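Glyoxylate-induced Protein (Pseudomonas aeruginosa, PDB 1SQ4) is a double beta-barrel cupin protein that may act as a ureidoglycine aminohydrolase. Local coordinates at residues S5-P9 with Y217-G221. Sequence-based numbering, arbitrary orientation.
Sequences SYYAP and YVLEG
A beta bulge can turn a backbone carbonyl out of its sheet to meet a passing chain; at the end of strand 212-220, L219 O meets the N-terminal segment S5-P9 in this way. That segment is extended (psi 127 to 156°) but forms no regular strand; its end-to-end direction lies 131° from that of residues 217-220, and Y6 and L219 are nearest, CA to CA 5.3 Å. L219 and E220 form a classic beta bulge opposite R259, on a barrel strand of the C-terminal cupin domain of this bicupin. L219, at phi/psi -86/-34°, breaks the extended run so that its carbonyl O faces Y7 N, which donates to it (3.1 Å, 155°). Y6, chi1 m, sets CD1 4.0 Å from CD1 of L219 (m,t), while its hydroxyl bonds E161. Y7, chi1 t, turns its ring edge to the Y217 hydroxyl, Y7 CD1 to Y217 OH 3.5 Å; the same hydroxyl lies 4.2 Å from P9 CG, and Y217, also t, meets H139 edge-to-face. E220 (t,t, chi3 46°) reaches out so that OE2 accepts from S5 OG, chi1 p, at 2.9 Å.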
ATOM      1  N   SER A   5      12.910  38.590   6.593  1.00 30.91           N
ATOM      2  CA  SER A   5      11.487  38.445   6.857  1.00 28.14           C
ATOM      3  C   SER A   5      11.211  37.127   7.556  1.00 25.06           C
ATOM      4  O   SER A   5      11.978  36.166   7.433  1.00 26.83           O
ATOM      5  CB  SER A   5      10.705  38.459   5.552  1.00 30.69           C
ATOM      6  OG  SER A   5      10.971  37.280   4.808  1.00 32.14           O
ATOM      7  N   TYR A   6      10.102  37.073   8.282  1.00 19.40           N
ATOM      8  CA  TYR A   6       9.730  35.856   8.976  1.00 13.53           C
ATOM      9  C   TYR A   6       8.220  35.691   8.934  1.00 12.22           C
ATOM     10  O   TYR A   6       7.473  36.641   9.142  1.00 11.58           O
ATOM     11  CB  TYR A   6      10.207  35.914  10.421  1.00 10.21           C
ATOM     12  CG  TYR A   6      11.637  36.368  10.588  1.00  5.10           C
ATOM     13  CD1 TYR A   6      12.710  35.490  10.411  1.00  2.96           C
ATOM     14  CD2 TYR A   6      11.913  37.673  10.964  1.00  3.25           C
ATOM     15  CE1 TYR A   6      14.034  35.919  10.619  1.00  3.67           C
ATOM     16  CE2 TYR A   6      13.210  38.109  11.170  1.00  4.07           C
ATOM     17  CZ  TYR A   6      14.261  37.240  11.003  1.00  4.98           C
ATOM     18  OH  TYR A   6      15.522  37.719  11.262  1.00  7.26           O
ATOM     19  N   TYR A   7       7.768  34.483   8.644  1.00 11.71           N
ATOM     20  CA  TYR A   7       6.344  34.231   8.587  1.00 11.80           C
ATOM     21  C   TYR A   7       5.782  34.139   9.997  1.00 12.25           C
ATOM     22  O   TYR A   7       6.452  33.655  10.916  1.00 11.24           O
ATOM     23  CB  TYR A   7       6.054  32.935   7.827  1.00  9.44           C
ATOM     24  CG  TYR A   7       4.617  32.489   7.929  1.00 10.36           C
ATOM     25  CD1 TYR A   7       4.167  31.749   9.023  1.00  8.59           C
ATOM     26  CD2 TYR A   7       3.695  32.806   6.927  1.00 10.89           C
ATOM     27  CE1 TYR A   7       2.832  31.330   9.111  1.00  8.97           C
ATOM     28  CE2 TYR A   7       2.356  32.390   7.015  1.00  9.02           C
ATOM     29  CZ  TYR A   7       1.936  31.653   8.102  1.00  7.44           C
ATOM     30  OH  TYR A   7       0.630  31.212   8.173  1.00  6.16           O
ATOM     31  N   ALA A   8       4.546  34.610  10.154  1.00 11.97           N
ATOM     32  CA  ALA A   8       3.860  34.586  11.441  1.00 12.05           C
ATOM     33  C   ALA A   8       2.363  34.371  11.239  1.00 12.78           C
ATOM     34  O   ALA A   8       1.717  35.100  10.492  1.00 13.46           O
ATOM     35  CB  ALA A   8       4.105  35.885  12.194  1.00 11.62           C
ATOM     36  N   PRO A   9       1.795  33.361  11.915  1.00 13.85           N
ATOM     37  CA  PRO A   9       0.375  33.036  11.819  1.00 14.04           C
ATOM     38  C   PRO A   9      -0.446  34.229  12.235  1.00 15.78           C
ATOM     39  O   PRO A   9       0.001  35.056  13.031  1.00 15.22           O
ATOM     40  CB  PRO A   9       0.206  31.899  12.816  1.00 14.31           C
ATOM     41  CG  PRO A   9       1.556  31.312  12.917  1.00 15.43           C
ATOM     42  CD  PRO A   9       2.441  32.514  12.929  1.00 13.64           C
ATOM     43  N   TYR A 217      10.954  24.258  11.318  1.00  3.45           N
ATOM     44  CA  TYR A 217       9.861  25.199  11.075  1.00  3.94           C
ATOM     45  C   TYR A 217      10.319  26.186  10.010  1.00  3.63           C
ATOM     46  O   TYR A 217      11.199  27.005  10.253  1.00  3.86           O
ATOM     47  CB  TYR A 217       9.479  25.951  12.358  1.00  2.38           C
ATOM     48  CG  TYR A 217       8.319  26.903  12.172  1.00  1.00           C
ATOM     49  CD1 TYR A 217       8.489  28.118  11.524  1.00  1.00           C
ATOM     50  CD2 TYR A 217       7.035  26.558  12.594  1.00  1.57           C
ATOM     51  CE1 TYR A 217       7.415  28.967  11.293  1.00  1.00           C
ATOM     52  CE2 TYR A 217       5.948  27.407  12.370  1.00  1.00           C
ATOM     53  CZ  TYR A 217       6.153  28.612  11.716  1.00  1.14           C
ATOM     54  OH  TYR A 217       5.097  29.467  11.498  1.00  1.92           O
ATOM     55  N   VAL A 218       9.719  26.117   8.832  1.00  3.82           N
ATOM     56  CA  VAL A 218      10.133  27.007   7.761  1.00  5.16           C
ATOM     57  C   VAL A 218       9.782  28.458   8.068  1.00  5.09           C
ATOM     58  O   VAL A 218       8.613  28.818   8.158  1.00  5.66           O
ATOM     59  CB  VAL A 218       9.493  26.590   6.425  1.00  5.83           C
ATOM     60  CG1 VAL A 218      10.093  27.394   5.290  1.00  4.39           C
ATOM     61  CG2 VAL A 218       9.703  25.103   6.201  1.00  5.28           C
ATOM     62  N   LEU A 219      10.810  29.284   8.226  1.00  5.07           N
ATOM     63  CA  LEU A 219      10.619  30.694   8.514  1.00  5.62           C
ATOM     64  C   LEU A 219      10.424  31.518   7.247  1.00  6.23           C
ATOM     65  O   LEU A 219       9.675  32.494   7.237  1.00  5.05           O
ATOM     66  CB  LEU A 219      11.817  31.266   9.286  1.00  4.13           C
ATOM     67  CG  LEU A 219      11.947  30.897  10.764  1.00  4.29           C
ATOM     68  CD1 LEU A 219      13.136  31.609  11.375  1.00  1.00           C
ATOM     69  CD2 LEU A 219      10.663  31.263  11.495  1.00  3.79           C
ATOM     70  N   GLU A 220      11.092  31.121   6.176  1.00  8.75           N
ATOM     71  CA  GLU A 220      11.007  31.861   4.938  1.00 10.17           C
ATOM     72  C   GLU A 220      11.332  31.031   3.724  1.00 10.21           C
ATOM     73  O   GLU A 220      12.189  30.150   3.772  1.00 12.47           O
ATOM     74  CB  GLU A 220      11.968  33.034   5.009  1.00 10.73           C
ATOM     75  CG  GLU A 220      12.202  33.738   3.713  1.00 15.43           C
ATOM     76  CD  GLU A 220      13.285  34.778   3.844  1.00 19.34           C
ATOM     77  OE1 GLU A 220      14.337  34.454   4.446  1.00 20.24           O
ATOM     78  OE2 GLU A 220      13.092  35.916   3.349  1.00 21.91           O
ATOM     79  N   GLY A 221      10.648  31.329   2.627  1.00 10.75           N
ATOM     80  CA  GLY A 221      10.906  30.623   1.393  1.00 10.40           C
ATOM     81  C   GLY A 221      10.039  29.418   1.118  1.00 12.39           C
ATOM     82  O   GLY A 221       9.081  29.112   1.825  1.00 13.81           O
TER